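Local coordinates for protein flavoenzyme PA4991 (Pseudomonas aeruginosa PAO1, PDB 5EZ7) that probably acts as an FAD-dependent oxidoreductase, holding one FAD per subunit and acting on an unknown substrate, and is essential for bacterial growth in cystic fibrosis sputum, at residues 51-56 with 151-156; 99-104 with 254-259; 93-98 with 157-162. All blocks are in the same frame, centred on the assembly; numbering follows the deposited sequence.

Contact 1 (51-56 with 151-156); sequences GIIHGG and TEIVFD. With FAD (flavin-adenine dinucleotide), chain B.
Ile-52 and Val-154 form a non-hydrogen-bonded antiparallel pair, their CA atoms 4.6 Å apart, where the short strand 52-53 lies along strand 153-155 beside the pyrimidine edge of the flavin. Two backbone bonds flank this pair: Phe-155 N donates to Gly-51 O at 3.1 Å, and Ile-53 N to Ile-153 O at 2.8 Å.

The N and O of Ile-52 point the other way, to the pyrimidine edge of the isoalloxazine. Its N-H reaches FAD O4 at 3.1 Å, and its carbonyl O accepts from FAD N3 at 2.7 Å. One residue thus reads both groups through its backbone, while its side chain stays apolar: CG1 packs loosely on Val-154 CG2, and CG2 lies over one face of the His-54 ring, displaced toward the rim. The ring of His-54 brings NE2 to within 3.2 Å of FAD N3, an oblique approach.

Farther along, Glu-152 reaches across with an extended chain. CG lies anti to the carbonyl carbon (chi1 -60°), and OE1 takes the N-H of Gly-55 at 3.2 Å, from above the carboxylate plane. OE2 is buried with no polar partner in the model; the methyl CG2 of Ile-52 is 3.6 Å from it. The carboxylate of Glu-152 stands nearly perpendicular to the His-54 ring.

Strand 52-53 therefore spends one edge on strand 153-155 and the other on the cofactor. The donor–acceptor pair of Ile-52 helps to hold the pyrimidine edge in place, and the N-H at O4 would be expected to draw electron density toward C4=O4, which could ease negative charge on the ring during reduction.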
# COMPACT_ATOMS: atom_id res chain seq x y z
N GLY A 51 -1.60 -2.87 -6.35
CA GLY A 51 -0.77 -1.78 -6.89
C GLY A 51 -1.55 -0.82 -7.75
O GLY A 51 -0.96 0.02 -8.44
N ILE A 52 -2.88 -0.90 -7.70
CA ILE A 52 -3.70 -0.12 -8.61
C ILE A 52 -3.87 1.24 -8.00
O ILE A 52 -4.28 1.35 -6.84
CB ILE A 52 -5.10 -0.73 -8.78
CG1 ILE A 52 -5.01 -2.10 -9.46
CG2 ILE A 52 -6.00 0.22 -9.57
CD1 ILE A 52 -6.19 -3.01 -9.19
N ILE A 53 -3.60 2.28 -8.78
CA ILE A 53 -3.90 3.65 -8.35
C ILE A 53 -5.26 4.11 -8.83
O ILE A 53 -5.42 4.59 -9.95
CB ILE A 53 -2.77 4.59 -8.70
CG1 ILE A 53 -1.61 4.21 -7.78
CG2 ILE A 53 -3.12 6.02 -8.35
CD1 ILE A 53 -0.31 4.53 -8.39
N HIS A 54 -6.22 3.94 -7.93
CA HIS A 54 -7.62 4.28 -8.15
C HIS A 54 -7.78 5.79 -8.32
O HIS A 54 -7.04 6.56 -7.73
CB HIS A 54 -8.45 3.82 -6.93
CG HIS A 54 -8.31 2.37 -6.60
ND1 HIS A 54 -8.84 1.37 -7.39
CD2 HIS A 54 -7.71 1.75 -5.56
CE1 HIS A 54 -8.57 0.20 -6.85
NE2 HIS A 54 -7.88 0.40 -5.74
N GLY A 55 -8.76 6.21 -9.10
CA GLY A 55 -9.08 7.63 -9.23
C GLY A 55 -10.55 7.89 -9.44
O GLY A 55 -10.92 8.74 -10.27
N GLY A 56 -11.39 7.18 -8.68
CA GLY A 56 -12.85 7.18 -8.98
C GLY A 56 -13.68 6.95 -7.74
O GLY A 56 -13.16 6.48 -6.74
N THR A 151 -7.56 6.04 -16.64
CA THR A 151 -6.37 6.84 -16.30
C THR A 151 -5.61 6.23 -15.14
O THR A 151 -4.48 6.59 -14.90
CB THR A 151 -6.73 8.30 -15.86
OG1 THR A 151 -7.58 8.27 -14.69
CG2 THR A 151 -7.41 9.07 -17.02
N GLU A 152 -6.26 5.34 -14.40
CA GLU A 152 -5.63 4.59 -13.33
C GLU A 152 -4.37 3.86 -13.81
O GLU A 152 -4.26 3.49 -14.95
CB GLU A 152 -6.65 3.61 -12.72
CG GLU A 152 -7.91 4.25 -12.13
CD GLU A 152 -8.82 3.25 -11.39
OE1 GLU A 152 -9.85 3.71 -10.80
OE2 GLU A 152 -8.50 2.03 -11.38
N ILE A 153 -3.42 3.66 -12.90
CA ILE A 153 -2.08 3.19 -13.22
C ILE A 153 -1.86 1.98 -12.36
O ILE A 153 -2.42 1.93 -11.24
CB ILE A 153 -0.96 4.14 -12.72
CG1 ILE A 153 -1.24 5.60 -12.98
CG2 ILE A 153 0.38 3.79 -13.34
CD1 ILE A 153 -0.41 6.50 -12.08
N VAL A 154 -0.98 1.07 -12.80
CA VAL A 154 -0.56 -0.05 -11.94
C VAL A 154 0.94 -0.10 -11.74
O VAL A 154 1.68 -0.28 -12.70
CB VAL A 154 -1.00 -1.40 -12.50
CG1 VAL A 154 -0.67 -2.51 -11.51
CG2 VAL A 154 -2.49 -1.35 -12.82
N PHE A 155 1.35 -0.01 -10.48
CA PHE A 155 2.74 0.14 -10.06
C PHE A 155 3.28 -1.23 -9.72
O PHE A 155 2.55 -2.03 -9.20
CB PHE A 155 2.87 1.05 -8.81
CG PHE A 155 3.16 2.49 -9.13
CD1 PHE A 155 2.18 3.32 -9.63
CD2 PHE A 155 4.43 3.03 -8.93
CE1 PHE A 155 2.44 4.66 -9.95
CE2 PHE A 155 4.70 4.37 -9.26
CZ PHE A 155 3.70 5.18 -9.79
N ASP A 156 4.55 -1.46 -10.00
CA ASP A 156 5.31 -2.58 -9.41
C ASP A 156 5.67 -2.13 -7.99
O ASP A 156 6.60 -1.33 -7.79
CB ASP A 156 6.60 -2.86 -10.23
CG ASP A 156 7.49 -3.97 -9.61
OD1 ASP A 156 7.02 -4.63 -8.66
OD2 ASP A 156 8.64 -4.19 -10.08
PA FAD B . 1.21 -1.52 5.85
O1A FAD B . 1.64 -1.71 4.43
O2A FAD B . 0.49 -2.62 6.58
O5B FAD B . 2.50 -1.08 6.66
C5B FAD B . 2.53 -1.04 8.07
C4B FAD B . 3.98 -1.28 8.46
O4B FAD B . 4.13 -1.06 9.87
C3B FAD B . 4.42 -2.71 8.14
O3B FAD B . 5.58 -2.71 7.30
C2B FAD B . 4.69 -3.30 9.51
O2B FAD B . 5.74 -4.26 9.54
C1B FAD B . 4.99 -2.06 10.36
N9A FAD B . 4.72 -2.26 11.78
C8A FAD B . 3.64 -2.86 12.32
N7A FAD B . 3.73 -2.86 13.66
C5A FAD B . 4.87 -2.24 14.00
C6A FAD B . 5.55 -1.93 15.26
N6A FAD B . 4.97 -2.28 16.41
N1A FAD B . 6.73 -1.28 15.20
C2A FAD B . 7.29 -0.93 14.03
N3A FAD B . 6.72 -1.20 12.83
C4A FAD B . 5.53 -1.85 12.76
N1 FAD B . -4.92 -0.07 -2.36
C2 FAD B . -4.92 0.51 -3.58
O2 FAD B . -4.91 1.76 -3.65
N3 FAD B . -4.92 -0.21 -4.71
C4 FAD B . -4.93 -1.54 -4.71
O4 FAD B . -4.92 -2.19 -5.78
C4X FAD B . -4.93 -2.24 -3.42
N5 FAD B . -4.94 -3.59 -3.36
C5X FAD B . -4.93 -4.22 -2.17
C6 FAD B . -4.93 -5.61 -2.15
C7 FAD B . -4.91 -6.29 -0.95
C7M FAD B . -4.89 -7.79 -0.96
C8 FAD B . -4.88 -5.54 0.32
C8M FAD B . -4.85 -6.23 1.67
C9 FAD B . -4.89 -4.15 0.30
C9A FAD B . -4.92 -3.45 -0.90
N10 FAD B . -4.93 -2.03 -0.96
C10 FAD B . -4.92 -1.40 -2.21
C1' FAD B . -4.89 -1.21 0.24
C2' FAD B . -3.43 -0.97 0.61
O2' FAD B . -2.66 -2.18 0.49
C3' FAD B . -3.31 -0.39 2.00
O3' FAD B . -4.29 0.66 2.15
C4' FAD B . -1.91 0.19 2.23
O4' FAD B . -0.90 -0.63 1.64
C5' FAD B . -1.60 0.32 3.71
O5' FAD B . -0.35 1.01 3.87
P FAD B . 0.25 1.18 5.33
O1P FAD B . 1.68 1.64 5.20
O2P FAD B . -0.73 1.98 6.10
O3P FAD B . 0.15 -0.31 5.94

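Contact 2 (99-104 with 254-259); sequences EAHYLW and RITVTT
The segments 99-104 and 254-259 run too far apart to pair: the closest CA atoms, those of His-101 and Thr-258, are 8.7 Å from each other, no hydrogen bond crosses, and strand 244-246 lies between strands 102-105 and 255-261 in the sheet. Side chains of 99-104 bridge the gap, at two places.

At the first, the His-101 ring, with CG anti to the backbone N (chi1 -177°), brings CE1 to 4.2 Å from Val-257 O and 4.4 Å from Thr-256 CG2, both met obliquely. The hydroxyl of Thr-256 is bonded to His-245 ND1, and the ring of His-245 in turn stands edge-to-face with that of His-101, so the intervening strand joins in the packing.

At the second, the six-membered ring of Trp-104 offers CZ3 to two aliphatic groups. Ile-255 CD1 arrives obliquely at 4.2 Å, whereas Val-257 CG2 sits at the ring's edge, near its plane, at 4.5 Å. Cys-246 touches both Trp-104 and Ile-255, and a bound mercury ion lies about 4 Å from the nearest part of the tryptophan side chain.

This is packing between next-but-one strands of the large mixed sheet of the DAO-family fold, whose relatives use such a sheet in their substrate domain.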
# COMPACT_ATOMS: atom_id res chain seq x y z
N GLU A 99 0.47 0.81 -17.85
CA GLU A 99 0.21 2.23 -18.00
C GLU A 99 -1.27 2.55 -17.79
O GLU A 99 -1.64 3.71 -17.76
CB GLU A 99 0.59 2.66 -19.41
CG GLU A 99 2.06 2.45 -19.74
CD GLU A 99 2.83 3.76 -19.84
OE1 GLU A 99 2.65 4.62 -18.95
OE2 GLU A 99 3.59 3.93 -20.82
N ALA A 100 -2.09 1.50 -17.72
CA ALA A 100 -3.52 1.63 -17.63
C ALA A 100 -4.08 0.40 -16.93
O ALA A 100 -3.55 -0.71 -17.05
CB ALA A 100 -4.11 1.75 -19.01
N HIS A 101 -5.13 0.63 -16.16
CA HIS A 101 -5.96 -0.43 -15.62
C HIS A 101 -7.27 -0.31 -16.38
O HIS A 101 -7.62 0.77 -16.82
CB HIS A 101 -6.16 -0.21 -14.13
CG HIS A 101 -6.95 -1.28 -13.48
ND1 HIS A 101 -6.39 -2.49 -13.11
CD2 HIS A 101 -8.26 -1.35 -13.14
CE1 HIS A 101 -7.32 -3.26 -12.57
NE2 HIS A 101 -8.46 -2.58 -12.56
N TYR A 102 -7.97 -1.42 -16.57
CA TYR A 102 -9.17 -1.47 -17.47
C TYR A 102 -10.43 -1.93 -16.73
O TYR A 102 -10.34 -2.57 -15.67
CB TYR A 102 -8.91 -2.41 -18.65
CG TYR A 102 -7.85 -1.92 -19.60
CD1 TYR A 102 -6.49 -1.96 -19.25
CD2 TYR A 102 -8.18 -1.42 -20.86
CE1 TYR A 102 -5.51 -1.51 -20.12
CE2 TYR A 102 -7.20 -0.98 -21.74
CZ TYR A 102 -5.87 -1.03 -21.38
OH TYR A 102 -4.91 -0.59 -22.26
N LEU A 103 -11.59 -1.54 -17.27
CA LEU A 103 -12.89 -2.13 -16.90
C LEU A 103 -13.24 -3.07 -18.02
O LEU A 103 -12.92 -2.82 -19.18
CB LEU A 103 -14.03 -1.11 -16.75
CG LEU A 103 -13.85 0.10 -15.85
CD1 LEU A 103 -15.10 0.97 -15.87
CD2 LEU A 103 -13.47 -0.30 -14.43
N TRP A 104 -13.96 -4.12 -17.66
CA TRP A 104 -14.18 -5.27 -18.52
C TRP A 104 -15.62 -5.75 -18.29
O TRP A 104 -15.95 -6.21 -17.20
CB TRP A 104 -13.11 -6.28 -18.16
CG TRP A 104 -13.23 -7.65 -18.66
CD1 TRP A 104 -13.92 -8.10 -19.75
CD2 TRP A 104 -12.58 -8.78 -18.09
NE1 TRP A 104 -13.75 -9.46 -19.86
CE2 TRP A 104 -12.91 -9.89 -18.86
CE3 TRP A 104 -11.76 -8.96 -16.96
CZ2 TRP A 104 -12.46 -11.16 -18.56
CZ3 TRP A 104 -11.31 -10.23 -16.66
CH2 TRP A 104 -11.66 -11.31 -17.45
N ARG A 254 -16.46 -8.18 -9.86
CA ARG A 254 -16.62 -9.63 -9.67
C ARG A 254 -15.25 -10.23 -9.32
O ARG A 254 -15.09 -10.88 -8.28
CB ARG A 254 -17.20 -10.22 -10.98
CG ARG A 254 -17.60 -11.69 -11.03
CD ARG A 254 -18.84 -11.88 -11.94
NE ARG A 254 -19.04 -13.22 -12.51
CZ ARG A 254 -19.66 -14.27 -11.92
NH1 ARG A 254 -19.76 -15.43 -12.59
NH2 ARG A 254 -20.17 -14.18 -10.68
N ILE A 255 -14.27 -9.96 -10.18
CA ILE A 255 -12.86 -10.22 -9.94
C ILE A 255 -12.06 -9.02 -10.40
O ILE A 255 -12.50 -8.30 -11.31
CB ILE A 255 -12.35 -11.46 -10.70
CG1 ILE A 255 -12.39 -11.26 -12.23
CG2 ILE A 255 -13.18 -12.69 -10.33
CD1 ILE A 255 -11.51 -12.24 -13.00
N THR A 256 -10.89 -8.85 -9.79
CA THR A 256 -9.91 -7.82 -10.16
C THR A 256 -8.59 -8.59 -10.49
O THR A 256 -8.05 -9.28 -9.63
CB THR A 256 -9.74 -6.73 -9.01
OG1 THR A 256 -10.91 -5.91 -8.94
CG2 THR A 256 -8.57 -5.79 -9.24
N VAL A 257 -8.13 -8.50 -11.73
CA VAL A 257 -6.89 -9.15 -12.14
C VAL A 257 -5.75 -8.16 -12.29
O VAL A 257 -5.87 -7.16 -12.98
CB VAL A 257 -7.02 -9.90 -13.49
CG1 VAL A 257 -5.75 -10.71 -13.79
CG2 VAL A 257 -8.21 -10.83 -13.48
N THR A 258 -4.62 -8.49 -11.68
CA THR A 258 -3.33 -7.87 -12.01
C THR A 258 -2.31 -8.95 -12.36
O THR A 258 -2.38 -10.07 -11.85
CB THR A 258 -2.86 -6.97 -10.85
OG1 THR A 258 -2.96 -7.69 -9.59
CG2 THR A 258 -3.76 -5.74 -10.78
N THR A 259 -1.40 -8.65 -13.28
CA THR A 259 -0.35 -9.59 -13.71
C THR A 259 1.02 -9.18 -13.15
O THR A 259 1.43 -8.03 -13.29
CB THR A 259 -0.28 -9.71 -15.24
OG1 THR A 259 -1.56 -10.12 -15.69
CG2 THR A 259 0.79 -10.77 -15.70

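Contact 3 (93-98 with 157-162); sequences GVRLLS and VPDLIR
One carboxylate oxygen, Asp-159 OD2, is gripped by donors from both segments: the backbone N of Arg-95 and the NH2 of Arg-162. The Arg-95 bond is 2.8 Å long and enters OD2 on its anti side, close to the carboxylate plane. Arg-162, one helical turn on, comes from above that plane and holds the group side-on with two nitrogens, NE to OD1 at 2.7 Å and NH2 to OD2 at 3.1 Å, an i to i+3 salt bridge.

Asp-159 is set for this by its first torsion, which places CG anti to the backbone N (chi1 -165°). Arg-162 bends at chi3, bringing NE toward the aspartate, whose CG lies at the guanidinium edge, in plane; NH1 adds a salt bridge to Glu-166. With a charged partner and a backbone amide both on it, the carboxylate is probably fixed in rotation and kept ionised.

Next to the polar grip, the side chains of Val-94 and Asp-159 run past each other antiparallel, and Val-94 CG1 reaches Leu-160 CA at 3.9 Å. The CB of Arg-95 also rests against OD2, at 3.6 Å, while the rest of that side chain leads off toward a long, weak ion pair with Asp-156.

The bond from Arg-95 N thus pins the loop leading into strand 96-98 to the first turn of helix 157-168. That helix follows directly on strand 153-155, the sheet neighbour of 96-98, where Leu-97 and Ser-98 form a classic bulge opposite Val-154; the side chain of Leu-160 lies about 5 Å from that of Leu-347 of the FAD site.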
# COMPACT_ATOMS: atom_id res chain seq x y z
N GLY A 93 11.98 6.38 -12.89
CA GLY A 93 12.50 5.01 -13.09
C GLY A 93 11.89 3.92 -12.20
O GLY A 93 12.38 2.78 -12.15
N VAL A 94 10.81 4.25 -11.50
CA VAL A 94 9.99 3.23 -10.87
C VAL A 94 9.21 2.52 -11.98
O VAL A 94 8.68 3.13 -12.91
CB VAL A 94 9.08 3.84 -9.78
CG1 VAL A 94 8.15 2.78 -9.20
CG2 VAL A 94 9.94 4.45 -8.67
N ARG A 95 9.18 1.20 -11.88
CA ARG A 95 8.51 0.34 -12.82
C ARG A 95 7.00 0.42 -12.63
O ARG A 95 6.50 0.26 -11.52
CB ARG A 95 8.94 -1.11 -12.60
CG ARG A 95 10.13 -1.62 -13.43
CD ARG A 95 10.24 -3.17 -13.29
NE ARG A 95 9.15 -3.88 -13.98
CZ ARG A 95 9.01 -5.22 -14.11
NH1 ARG A 95 7.97 -5.72 -14.79
NH2 ARG A 95 9.90 -6.07 -13.57
N LEU A 96 6.31 0.72 -13.72
CA LEU A 96 4.89 0.44 -13.83
C LEU A 96 4.70 -0.95 -14.42
O LEU A 96 5.35 -1.32 -15.39
CB LEU A 96 4.24 1.41 -14.79
CG LEU A 96 4.18 2.88 -14.43
CD1 LEU A 96 3.29 3.59 -15.47
CD2 LEU A 96 3.67 3.03 -13.00
N LEU A 97 3.79 -1.71 -13.84
CA LEU A 97 3.39 -2.94 -14.46
C LEU A 97 2.54 -2.62 -15.71
O LEU A 97 2.71 -3.25 -16.74
CB LEU A 97 2.69 -3.87 -13.46
CG LEU A 97 3.60 -4.45 -12.35
CD1 LEU A 97 2.82 -5.33 -11.38
CD2 LEU A 97 4.79 -5.22 -12.91
N SER A 98 1.67 -1.60 -15.62
CA SER A 98 0.80 -1.25 -16.73
C SER A 98 0.52 0.21 -16.67
O SER A 98 0.35 0.80 -15.60
CB SER A 98 -0.51 -2.01 -16.63
OG SER A 98 -1.33 -1.82 -17.77
N VAL A 157 4.93 -2.63 -7.01
CA VAL A 157 5.04 -2.15 -5.63
C VAL A 157 6.40 -2.44 -4.99
O VAL A 157 6.99 -1.55 -4.40
CB VAL A 157 3.88 -2.61 -4.72
CG1 VAL A 157 4.07 -2.09 -3.31
CG2 VAL A 157 2.55 -2.07 -5.26
N PRO A 158 6.91 -3.66 -5.11
CA PRO A 158 8.26 -3.85 -4.58
C PRO A 158 9.30 -2.81 -5.10
O PRO A 158 10.14 -2.34 -4.32
CB PRO A 158 8.64 -5.24 -5.05
CG PRO A 158 7.38 -5.90 -5.51
CD PRO A 158 6.25 -4.92 -5.52
N ASP A 159 9.25 -2.49 -6.38
CA ASP A 159 10.12 -1.47 -6.94
C ASP A 159 9.80 -0.03 -6.45
O ASP A 159 10.68 0.81 -6.35
CB ASP A 159 10.06 -1.55 -8.44
CG ASP A 159 11.17 -0.81 -9.09
OD1 ASP A 159 12.35 -1.14 -8.78
OD2 ASP A 159 10.86 0.14 -9.87
N LEU A 160 8.52 0.23 -6.14
CA LEU A 160 8.10 1.50 -5.53
C LEU A 160 8.70 1.70 -4.15
O LEU A 160 9.20 2.79 -3.79
CB LEU A 160 6.59 1.56 -5.45
CG LEU A 160 6.00 2.71 -4.64
CD1 LEU A 160 6.39 4.10 -5.19
CD2 LEU A 160 4.50 2.52 -4.61
N ILE A 161 8.62 0.61 -3.38
CA ILE A 161 9.14 0.55 -2.02
C ILE A 161 10.62 0.68 -1.95
O ILE A 161 11.09 1.36 -1.04
CB ILE A 161 8.69 -0.77 -1.36
CG1 ILE A 161 7.27 -0.55 -0.90
CG2 ILE A 161 9.53 -1.17 -0.16
CD1 ILE A 161 6.49 -1.78 -1.10
N ARG A 162 11.31 0.03 -2.88
CA ARG A 162 12.77 0.16 -3.04
C ARG A 162 13.18 1.65 -3.20
O ARG A 162 14.04 2.14 -2.52
CB ARG A 162 13.31 -0.70 -4.21
CG ARG A 162 14.68 -0.23 -4.74
CD ARG A 162 14.97 -0.49 -6.21
NE ARG A 162 14.03 0.15 -7.13
CZ ARG A 162 14.11 1.39 -7.63
NH1 ARG A 162 15.12 2.23 -7.29
NH2 ARG A 162 13.15 1.79 -8.48

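In the fold
From the N terminus the chain lays down 51-56, then 93-98 and 99-104 in direct succession. Residues 151-156 return to the first of these and close contact 1; the helix start that follows, 157-162, closes contact 3; and 254-259 closes contact 2 much later. Every pair of these loops crosses and none nests. Strand 153-155 sits between 52-53 and 96-98 in a three-stranded antiparallel sheet, so contact 1 and strand 96-98 of contact 3 meet there, and the helix of contact 3 follows directly. Contact 2 joins on through Ile-52 CD1, which packs against His-101, Thr-256 and Thr-258. Together they tie the flavin-binding strand to a helix and to the large mixed sheet.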